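Local coordinates for protein putative N-acetylmuramoyl-L-alanine amidase,autolysin cwp6 (Peptoclostridium difficile, PDB 5J72) that probably hydrolyses the amide link between N-acetylmuramic acid and L-alanine in peptidoglycan as a zinc-dependent autolysin, held at the cell wall by CWB2 modules, at residues M97-L101 and K102-V106; S195-A198 and E199-L203; K10-V13 and L14-S18. All coordinates share one frame; numbering follows the deposited sequence.

Contact 1 (M97-L101 and K102-V106)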
ATOM      1  N   MET A  97       3.371 -37.485  16.934  1.00 27.38           N
ATOM      2  CA  MET A  97       2.005 -37.160  16.483  1.00 29.03           C
ATOM      3  C   MET A  97       1.999 -36.500  15.128  1.00 30.33           C
ATOM      4  O   MET A  97       0.981 -35.918  14.751  1.00 31.02           O
ATOM      5  CB  MET A  97       1.325 -36.248  17.450  1.00 33.94           C
ATOM      6  CG  MET A  97       1.125 -36.878  18.721  1.00 46.43           C
ATOM      7  SD  MET A  97       0.491 -35.630  19.861  1.00 53.09           S
ATOM      8  CE  MET A  97      -1.112 -35.388  19.162  1.00 49.73           C
ATOM      9  N   GLY A  98       3.074 -36.587  14.405  1.00 27.41           N
ATOM     10  CA  GLY A  98       3.070 -36.057  13.055  1.00 34.64           C
ATOM     11  C   GLY A  98       3.613 -34.643  12.826  1.00 32.73           C
ATOM     12  O   GLY A  98       3.637 -34.191  11.684  1.00 32.73           O
ATOM     13  N   LEU A  99       4.049 -33.950  13.850  1.00 24.57           N
ATOM     14  CA  LEU A  99       4.512 -32.580  13.609  1.00 22.48           C
ATOM     15  C   LEU A  99       5.918 -32.525  13.245  1.00 24.61           C
ATOM     16  O   LEU A  99       6.717 -33.346  13.699  1.00 23.73           O
ATOM     17  CB  LEU A  99       4.294 -31.776  14.898  1.00 25.41           C
ATOM     18  CG  LEU A  99       2.826 -31.613  15.257  1.00 26.93           C
ATOM     19  CD1 LEU A  99       2.694 -30.812  16.531  1.00 30.57           C
ATOM     20  CD2 LEU A  99       2.057 -30.862  14.155  1.00 30.17           C
ATOM     21  N   ASN A 100       6.283 -31.552  12.387  1.00 22.19           N
ATOM     22  CA  ASN A 100       7.676 -31.325  12.091  1.00 24.05           C
ATOM     23  C   ASN A 100       7.957 -29.988  12.812  1.00 24.64           C
ATOM     24  O   ASN A 100       7.547 -28.934  12.318  1.00 22.26           O
ATOM     25  CB  ASN A 100       7.939 -31.165  10.626  1.00 31.30           C
ATOM     26  CG  ASN A 100       9.410 -31.029  10.391  1.00 46.05           C
ATOM     27  OD1 ASN A 100       9.871 -29.996   9.907  1.00 56.19           O
ATOM     28  ND2 ASN A 100      10.242 -31.994  10.748  1.00 54.14           N
ATOM     29  N   LEU A 101       8.627 -30.023  13.964  1.00 23.85           N
ATOM     30  CA  LEU A 101       8.740 -28.802  14.779  1.00 22.68           C
ATOM     31  C   LEU A 101       9.417 -27.619  14.137  1.00 17.37           C
ATOM     32  O   LEU A 101       9.081 -26.482  14.488  1.00 18.86           O
ATOM     33  CB  LEU A 101       9.421 -29.168  16.112  1.00 23.63           C
ATOM     34  CG  LEU A 101       8.591 -30.235  16.859  1.00 26.05           C
ATOM     35  CD1 LEU A 101       9.313 -30.587  18.111  1.00 30.39           C
ATOM     36  CD2 LEU A 101       7.209 -29.694  17.151  1.00 32.15           C
ATOM     37  N   LYS A 102      10.333 -27.823  13.188  1.00 19.52           N
ATOM     38  CA  LYS A 102      10.926 -26.691  12.567  1.00 21.61           C
ATOM     39  C   LYS A 102       9.899 -25.869  11.777  1.00 20.96           C
ATOM     40  O   LYS A 102      10.158 -24.683  11.493  1.00 18.54           O
ATOM     41  CB  LYS A 102      12.051 -27.096  11.605  1.00 24.95           C
ATOM     42  CG  LYS A 102      13.384 -27.409  12.362  1.00 40.13           C
ATOM     43  CD  LYS A 102      14.417 -26.207  12.363  1.00 53.42           C
ATOM     44  CE  LYS A 102      15.049 -25.968  13.750  1.00 55.67           C
ATOM     45  NZ  LYS A 102      15.595 -24.550  13.969  1.00 50.11           N
ATOM     46  N   ASP A 103       8.775 -26.475  11.411  1.00 17.24           N
ATOM     47  CA  ASP A 103       7.776 -25.676  10.689  1.00 19.31           C
ATOM     48  C   ASP A 103       7.241 -24.515  11.564  1.00 20.33           C
ATOM     49  O   ASP A 103       6.600 -23.587  11.016  1.00 20.41           O
ATOM     50  CB  ASP A 103       6.534 -26.526  10.388  1.00 19.67           C
ATOM     51  CG  ASP A 103       6.781 -27.643   9.411  1.00 24.60           C
ATOM     52  OD1 ASP A 103       5.914 -28.505   9.291  1.00 27.21           O
ATOM     53  OD2 ASP A 103       7.856 -27.656   8.769  1.00 22.30           O
ATOM     54  N   TYR A 104       7.442 -24.563  12.887  1.00 18.04           N
ATOM     55  CA  TYR A 104       6.918 -23.493  13.749  1.00 18.03           C
ATOM     56  C   TYR A 104       8.012 -22.508  14.223  1.00 18.40           C
ATOM     57  O   TYR A 104       7.713 -21.647  15.032  1.00 18.22           O
ATOM     58  CB  TYR A 104       6.203 -24.089  14.991  1.00 19.96           C
ATOM     59  CG  TYR A 104       5.205 -25.108  14.519  1.00 21.16           C
ATOM     60  CD1 TYR A 104       5.480 -26.474  14.616  1.00 22.06           C
ATOM     61  CD2 TYR A 104       4.041 -24.716  13.836  1.00 16.78           C
ATOM     62  CE1 TYR A 104       4.647 -27.423  14.035  1.00 24.87           C
ATOM     63  CE2 TYR A 104       3.200 -25.672  13.236  1.00 16.02           C
ATOM     64  CZ  TYR A 104       3.525 -27.020  13.337  1.00 24.52           C
ATOM     65  OH  TYR A 104       2.817 -27.991  12.673  1.00 26.52           O
ATOM     66  N   ASP A 105       9.235 -22.620  13.724  1.00 17.38           N
ATOM     67  CA  ASP A 105      10.308 -21.695  14.195  1.00 16.38           C
ATOM     68  C   ASP A 105       9.965 -20.251  13.877  1.00 19.86           C
ATOM     69  O   ASP A 105       9.505 -19.969  12.757  1.00 18.20           O
ATOM     70  CB  ASP A 105      11.574 -22.010  13.412  1.00 16.49           C
ATOM     71  CG  ASP A 105      12.289 -23.259  13.882  1.00 24.65           C
ATOM     72  OD1 ASP A 105      11.829 -23.892  14.845  1.00 21.31           O
ATOM     73  OD2 ASP A 105      13.290 -23.598  13.284  1.00 22.47           O
ATOM     74  N   VAL A 106      10.196 -19.341  14.801  1.00 17.32           N
ATOM     75  CA  VAL A 106       9.872 -17.928  14.584  1.00 15.67           C
ATOM     76  C   VAL A 106      11.130 -17.135  14.752  1.00 18.47           C
ATOM     77  O   VAL A 106      11.805 -17.324  15.787  1.00 18.25           O
ATOM     78  CB  VAL A 106       8.773 -17.507  15.604  1.00 17.57           C
ATOM     79  CG1 VAL A 106       8.605 -15.988  15.590  1.00 17.24           C
ATOM     80  CG2 VAL A 106       7.452 -18.220  15.248  1.00 16.17           C
TER
HETATM   81  O   HOH W   1       4.226 -29.741  11.234  1.00 22.37           O
HETATM   82  O   HOH W   2       9.674 -24.494  16.262  1.00 20.64           O
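Tyr104 lies back over the turn that leads to it, its hydroxyl beside Leu99 and its ring close to the backbone of Asn100 and Leu101. The tight part is here, around the buried Tyr104: Leu99 CD2 comes to 3.3 Å from Tyr104 OH, the two side chains crossing at about a right angle. Leu101, also buried, makes a looser contact, its CD2 4.4 Å from Tyr104 CD1. With CG of Tyr104 anti to its own carbonyl carbon (chi1 -52°), the ring is swung back along the chain, and CB of Asp103 sits over the centre of one face. The backbone beneath is a short 3-10 turn in the loop between helix 91-96 and strand 106-113. Asp103 N bonds to Asn100 O at 2.9 Å and Tyr104 N to Leu101 O at 3.0 Å, the i to i+3 pattern of such a turn. Leu99 and Leu101 also pack on Leu94 of the helix, and Tyr104 on Ile5 and Leu7 of strand 3-7. The polar side is looser and bridged by water, with Asn100 and Lys102 exposed to solvent. One water accepts from Asn100 N, donates to Asp103 OD1 and lies 2.7 Å from Tyr104 OH; a second donates to Leu101 O and to Asp105 OD1. Further out, the bent chain of Lys102 brings NZ to 2.6 Å from Asp105 OD2 in a salt bridge, and NZ has Glu74 as a second acidic partner. Asn100 and Asp103 belong to a calcium site seen in a structure of this protein, although neither residue holds a calcium in this model.

Contact 2 (S195-A198 and E199-L203)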
ATOM      1  N   SER A 195       7.641 -24.914 -10.372  1.00 27.65           N
ATOM      2  CA  SER A 195       7.634 -24.190  -9.115  1.00 27.17           C
ATOM      3  C   SER A 195       6.229 -24.408  -8.453  1.00 23.74           C
ATOM      4  O   SER A 195       6.195 -24.841  -7.295  1.00 24.64           O
ATOM      5  CB  SER A 195       7.952 -22.707  -9.390  1.00 27.50           C
ATOM      6  OG  SER A 195       6.971 -22.133 -10.242  1.00 31.87           O
ATOM      7  N   THR A 196       5.126 -24.193  -9.152  1.00 20.32           N
ATOM      8  CA  THR A 196       3.785 -24.387  -8.554  1.00 20.76           C
ATOM      9  C   THR A 196       3.530 -25.901  -8.217  1.00 21.97           C
ATOM     10  O   THR A 196       3.003 -26.224  -7.165  1.00 20.96           O
ATOM     11  CB  THR A 196       2.686 -23.904  -9.549  1.00 20.16           C
ATOM     12  OG1 THR A 196       2.903 -22.507  -9.752  1.00 22.60           O
ATOM     13  CG2 THR A 196       1.252 -24.147  -9.012  1.00 20.62           C
ATOM     14  N   LYS A 197       3.925 -26.812  -9.145  1.00 21.12           N
ATOM     15  CA  LYS A 197       3.733 -28.247  -8.905  1.00 24.44           C
ATOM     16  C   LYS A 197       4.444 -28.657  -7.598  1.00 23.67           C
ATOM     17  O   LYS A 197       3.857 -29.360  -6.801  1.00 23.14           O
ATOM     18  CB  LYS A 197       4.322 -28.994 -10.129  1.00 31.53           C
ATOM     19  CG  LYS A 197       4.656 -30.461  -9.862  1.00 44.20           C
ATOM     20  CD  LYS A 197       5.218 -31.136 -11.174  1.00 54.70           C
ATOM     21  CE  LYS A 197       5.597 -32.594 -10.920  1.00 58.55           C
ATOM     22  NZ  LYS A 197       4.397 -33.460 -11.082  1.00 59.82           N
ATOM     23  N   ALA A 198       5.688 -28.213  -7.369  1.00 21.24           N
ATOM     24  CA  ALA A 198       6.420 -28.642  -6.184  1.00 22.43           C
ATOM     25  C   ALA A 198       5.832 -28.030  -4.928  1.00 20.99           C
ATOM     26  O   ALA A 198       5.847 -28.685  -3.873  1.00 20.68           O
ATOM     27  CB  ALA A 198       7.917 -28.248  -6.305  1.00 21.12           C
ATOM     28  N   GLU A 199       5.329 -26.770  -4.999  1.00 18.74           N
ATOM     29  CA  GLU A 199       4.788 -26.199  -3.772  1.00 19.85           C
ATOM     30  C   GLU A 199       3.418 -26.829  -3.458  1.00 19.73           C
ATOM     31  O   GLU A 199       3.090 -26.993  -2.289  1.00 18.73           O
ATOM     32  CB  GLU A 199       4.689 -24.634  -3.928  1.00 19.57           C
ATOM     33  CG  GLU A 199       4.093 -23.919  -2.690  1.00 17.15           C
ATOM     34  CD  GLU A 199       4.948 -24.089  -1.415  1.00 19.70           C
ATOM     35  OE1 GLU A 199       6.084 -24.663  -1.492  1.00 21.42           O
ATOM     36  OE2 GLU A 199       4.487 -23.638  -0.331  1.00 20.43           O
ATOM     37  N   LEU A 200       2.582 -27.143  -4.485  1.00 18.84           N
ATOM     38  CA  LEU A 200       1.335 -27.840  -4.236  1.00 19.85           C
ATOM     39  C   LEU A 200       1.698 -29.182  -3.516  1.00 19.85           C
ATOM     40  O   LEU A 200       1.065 -29.557  -2.537  1.00 18.91           O
ATOM     41  CB  LEU A 200       0.597 -28.230  -5.550  1.00 21.33           C
ATOM     42  CG  LEU A 200      -0.123 -27.071  -6.247  1.00 22.90           C
ATOM     43  CD1 LEU A 200      -0.608 -27.524  -7.575  1.00 24.30           C
ATOM     44  CD2 LEU A 200      -1.304 -26.638  -5.366  1.00 21.28           C
ATOM     45  N   LYS A 201       2.719 -29.892  -3.988  1.00 16.68           N
ATOM     46  CA  LYS A 201       3.068 -31.147  -3.290  1.00 19.01           C
ATOM     47  C   LYS A 201       3.514 -30.908  -1.834  1.00 21.23           C
ATOM     48  O   LYS A 201       3.117 -31.642  -0.901  1.00 20.15           O
ATOM     49  CB  LYS A 201       4.258 -31.847  -4.019  1.00 22.06           C
ATOM     50  CG  LYS A 201       3.784 -32.465  -5.350  1.00 27.52           C
ATOM     51  CD  LYS A 201       5.023 -33.196  -6.055  1.00 39.43           C
ATOM     52  CE  LYS A 201       4.621 -33.992  -7.302  1.00 52.36           C
ATOM     53  NZ  LYS A 201       3.814 -35.248  -6.995  1.00 51.23           N
ATOM     54  N   ARG A 202       4.320 -29.887  -1.640  1.00 18.13           N
ATOM     55  CA  ARG A 202       4.822 -29.586  -0.285  1.00 14.48           C
ATOM     56  C   ARG A 202       3.676 -29.209   0.668  1.00 14.73           C
ATOM     57  O   ARG A 202       3.694 -29.646   1.816  1.00 16.88           O
ATOM     58  CB  ARG A 202       5.819 -28.379  -0.353  1.00 16.81           C
ATOM     59  CG  ARG A 202       6.696 -28.290   0.917  1.00 17.78           C
ATOM     60  CD  ARG A 202       7.436 -26.920   0.989  1.00 21.60           C
ATOM     61  NE  ARG A 202       6.501 -25.797   1.094  1.00 20.04           N
ATOM     62  CZ  ARG A 202       5.882 -25.475   2.226  1.00 19.85           C
ATOM     63  NH1 ARG A 202       5.003 -24.482   2.242  1.00 19.01           N
ATOM     64  NH2 ARG A 202       6.137 -26.153   3.356  1.00 18.84           N
ATOM     65  N   LEU A 203       2.711 -28.407   0.194  1.00 15.57           N
ATOM     66  CA  LEU A 203       1.575 -27.964   1.068  1.00 14.14           C
ATOM     67  C   LEU A 203       0.635 -29.114   1.401  1.00 17.18           C
ATOM     68  O   LEU A 203      -0.125 -28.978   2.363  1.00 15.66           O
ATOM     69  CB  LEU A 203       0.703 -26.881   0.348  1.00 15.31           C
ATOM     70  CG  LEU A 203       1.483 -25.557   0.157  1.00 16.25           C
ATOM     71  CD1 LEU A 203       0.780 -24.648  -0.840  1.00 13.14           C
ATOM     72  CD2 LEU A 203       1.561 -24.822   1.484  1.00 15.88           C
TER
HETATM   73  O   HOH W   3       4.241 -36.107  -9.684  1.00 66.19           O
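Helix 194-203 of a CWB2 cell wall-binding module supplies both halves of this contact, and successive i to i+4 backbone bonds join them. Leu200 N meets Thr196 O at 2.9 Å in a nearly straight bond (169°), and Glu199, Lys201 and Arg202 repeat the pattern with Ser195, Lys197 and Ala198. On the inward side, Thr196 CG2 and Leu200 CD1 lie side by side at 4.1 Å. The outer side carries Lys197 and Lys201, which run alongside each other in the same direction, each extended until a bend at chi4 (86° and -71°) brings NZ to a shared water. Their ammonium groups are 4.5 Å apart, and the water accepts from both, at 3.0 Å from Lys197 NZ and 2.9 Å from Lys201 NZ; Lys201 NZ also donates to Ala228 O. Toward the C-terminal end, Arg202 grips Glu199 side-on, NE to OE1 at 2.9 Å and NH1 to OE2 at 2.8 Å. The oxygens lie in the guanidinium plane, but the carboxylate is tilted, both oxygens being met on their syn sides. Ser148 OG bonds to OE2 as well, while the carbonyls of Trp152 and Lys153 take up NH1 and NH2, so the guanidinium is fixed from several directions. Leu200 and Leu203 pack on Leu185 of strand 184-187 and Val159 of strand 158-163, and Ser195 and Glu199 lie against helix 140-151.

Contact 3 (K10-V13 and L14-S18)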
ATOM      1  N   LYS A  10       5.856 -15.472  11.450  1.00 19.22           N
ATOM      2  CA  LYS A  10       7.045 -16.299  11.549  1.00 20.31           C
ATOM      3  C   LYS A  10       8.299 -15.397  11.621  1.00 17.35           C
ATOM      4  O   LYS A  10       9.418 -15.876  11.824  1.00 18.92           O
ATOM      5  CB  LYS A  10       7.154 -17.175  10.322  1.00 20.54           C
ATOM      6  CG  LYS A  10       5.938 -18.146  10.190  1.00 27.94           C
ATOM      7  CD  LYS A  10       5.782 -18.968  11.490  1.00 28.66           C
ATOM      8  CE  LYS A  10       6.441 -20.309  11.436  1.00 39.39           C
ATOM      9  NZ  LYS A  10       6.413 -20.960  10.056  1.00 32.52           N
ATOM     10  N   SER A  11       8.106 -14.092  11.434  1.00 17.43           N
ATOM     11  CA  SER A  11       9.199 -13.102  11.565  1.00 18.65           C
ATOM     12  C   SER A  11       8.676 -12.030  12.529  1.00 20.64           C
ATOM     13  O   SER A  11       7.587 -11.462  12.285  1.00 19.73           O
ATOM     14  CB  SER A  11       9.530 -12.510  10.196  1.00 20.88           C
ATOM     15  OG  SER A  11      10.615 -11.608  10.300  1.00 25.86           O
ATOM     16  N   VAL A  12       9.379 -11.765  13.639  1.00 17.57           N
ATOM     17  CA  VAL A  12       8.900 -10.809  14.638  1.00 17.32           C
ATOM     18  C   VAL A  12      10.074  -9.896  15.092  1.00 15.00           C
ATOM     19  O   VAL A  12      11.171 -10.043  14.559  1.00 15.71           O
ATOM     20  CB  VAL A  12       8.305 -11.573  15.878  1.00 15.73           C
ATOM     21  CG1 VAL A  12       7.102 -12.437  15.434  1.00 17.94           C
ATOM     22  CG2 VAL A  12       9.369 -12.451  16.544  1.00 16.90           C
ATOM     23  N   VAL A  13       9.808  -9.012  16.028  1.00 15.75           N
ATOM     24  CA  VAL A  13      10.869  -8.189  16.644  1.00 15.14           C
ATOM     25  C   VAL A  13      10.488  -8.179  18.125  1.00 16.76           C
ATOM     26  O   VAL A  13       9.429  -8.619  18.510  1.00 16.76           O
ATOM     27  CB  VAL A  13      10.947  -6.718  16.097  1.00 17.87           C
ATOM     28  CG1 VAL A  13      11.210  -6.700  14.575  1.00 17.17           C
ATOM     29  CG2 VAL A  13       9.631  -6.012  16.359  1.00 16.08           C
ATOM     30  N   LEU A  14      11.357  -7.648  18.977  1.00 17.83           N
ATOM     31  CA  LEU A  14      11.029  -7.534  20.409  1.00 17.65           C
ATOM     32  C   LEU A  14       9.770  -6.712  20.573  1.00 17.08           C
ATOM     33  O   LEU A  14       9.682  -5.586  19.994  1.00 17.66           O
ATOM     34  CB  LEU A  14      12.273  -6.862  21.098  1.00 15.82           C
ATOM     35  CG  LEU A  14      12.125  -6.749  22.629  1.00 17.84           C
ATOM     36  CD1 LEU A  14      12.170  -8.156  23.322  1.00 16.47           C
ATOM     37  CD2 LEU A  14      13.332  -5.908  23.159  1.00 20.00           C
ATOM     38  N   GLY A  15       8.784  -7.241  21.303  1.00 18.41           N
ATOM     39  CA  GLY A  15       7.527  -6.552  21.520  1.00 22.16           C
ATOM     40  C   GLY A  15       6.425  -6.999  20.552  1.00 22.36           C
ATOM     41  O   GLY A  15       5.284  -6.584  20.707  1.00 20.57           O
ATOM     42  N   SER A  16       6.735  -7.815  19.536  1.00 19.45           N
ATOM     43  CA  SER A  16       5.625  -8.244  18.623  1.00 18.87           C
ATOM     44  C   SER A  16       4.611  -9.089  19.340  1.00 19.91           C
ATOM     45  O   SER A  16       4.885  -9.740  20.364  1.00 18.41           O
ATOM     46  CB  SER A  16       6.144  -9.113  17.471  1.00 16.72           C
ATOM     47  OG  SER A  16       7.008  -8.400  16.606  1.00 18.21           O
ATOM     48  N   LYS A  17       3.404  -9.150  18.747  1.00 16.97           N
ATOM     49  CA  LYS A  17       2.329 -10.018  19.248  1.00 18.69           C
ATOM     50  C   LYS A  17       1.956 -10.921  18.080  1.00 18.67           C
ATOM     51  O   LYS A  17       1.990 -10.461  16.943  1.00 20.18           O
ATOM     52  CB  LYS A  17       1.102  -9.221  19.705  1.00 24.61           C
ATOM     53  CG  LYS A  17       1.439  -8.415  20.956  1.00 29.04           C
ATOM     54  CD  LYS A  17       0.371  -7.405  21.206  1.00 40.85           C
ATOM     55  CE  LYS A  17       0.691  -6.516  22.399  1.00 53.01           C
ATOM     56  NZ  LYS A  17       1.160  -7.294  23.593  1.00 60.54           N
ATOM     57  N   SER A  18       1.678 -12.173  18.339  1.00 16.83           N
ATOM     58  CA  SER A  18       1.306 -13.072  17.261  1.00 19.33           C
ATOM     59  C   SER A  18       0.134 -13.946  17.728  1.00 21.53           C
ATOM     60  O   SER A  18       0.228 -14.623  18.766  1.00 20.66           O
ATOM     61  CB  SER A  18       2.502 -13.954  16.866  1.00 18.25           C
ATOM     62  OG  SER A  18       2.116 -14.920  15.891  1.00 18.72           O
TER
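Ser16 reaches back across a tight turn to the backbone of Val13, its hydroxyl accepting from Val13 N at 2.9 Å in a nearly straight bond (168°). The torsion that makes this possible sets OG anti to the carbonyl carbon of Ser16 and beside its own N (chi1 -65°), which directs the oxygen at the preceding strand. Ser16 N in turn donates to Val13 O at 3.0 Å, closing the type II beta turn Val13-Leu14-Gly15-Ser16. One residue thus grips Val13 twice, once through its side chain and once through its backbone. Gly15 takes the third position with a positive phi of 97°, where a side chain would run into the carbonyl oxygen before it. Val12 and Val13 share one rotamer, CG1 anti to the carbonyl carbon and CG2 wedged between N and C, yet meet Ser16 differently. In Val12 the branch point does the touching, CB lying 3.5 Å from Ser16 OG, and CG1 stands 4.0 Å from Ser16 CB. In Val13 it is the wedged methyl, CG2, that flanks the hydroxyl, at 3.6 Å from Ser16 OG. The oxygen is therefore bordered by valine carbon from both residues, and it has a further hydrogen-bond partner in Glu413 OE1. The exposed Leu14 rests on Gln108 and Asp66. The turn links strand 11-13 to strand 16-24: Val12 bonds through its backbone to Thr107 and Glu109 of the parallel strand 106-113, Gly15 and Ser16 bond to Tyr63 at the end of strand 56-63, and Val13 touches Glu413 of strand 411-418.

All three contacts are local and partly buried, but each is built on a different backbone shape: a 3-10 turn in contact 1, an alpha-helix in contact 2 and a beta turn in contact 3. Buried are Leu101 and Tyr104, then Thr196, Glu199 and Leu200, then Val12 and Ser16; Asn100 and Lys102, Ala198 and Lys201, and Leu14 face solvent. Contacts 1 and 3 belong to the N-terminal domain and meet directly, Lys10 NZ lying 2.8 Å from Asp103 O. Contact 2, in a CWB2 module, stays about 6 Å from contact 1 at the nearest atoms. Its Glu199-Arg202 pair lies against helix 140-151, whereas Lys102-Asp105 is peripheral; contact 3 uses backbone N-H groups and a serine hydroxyl.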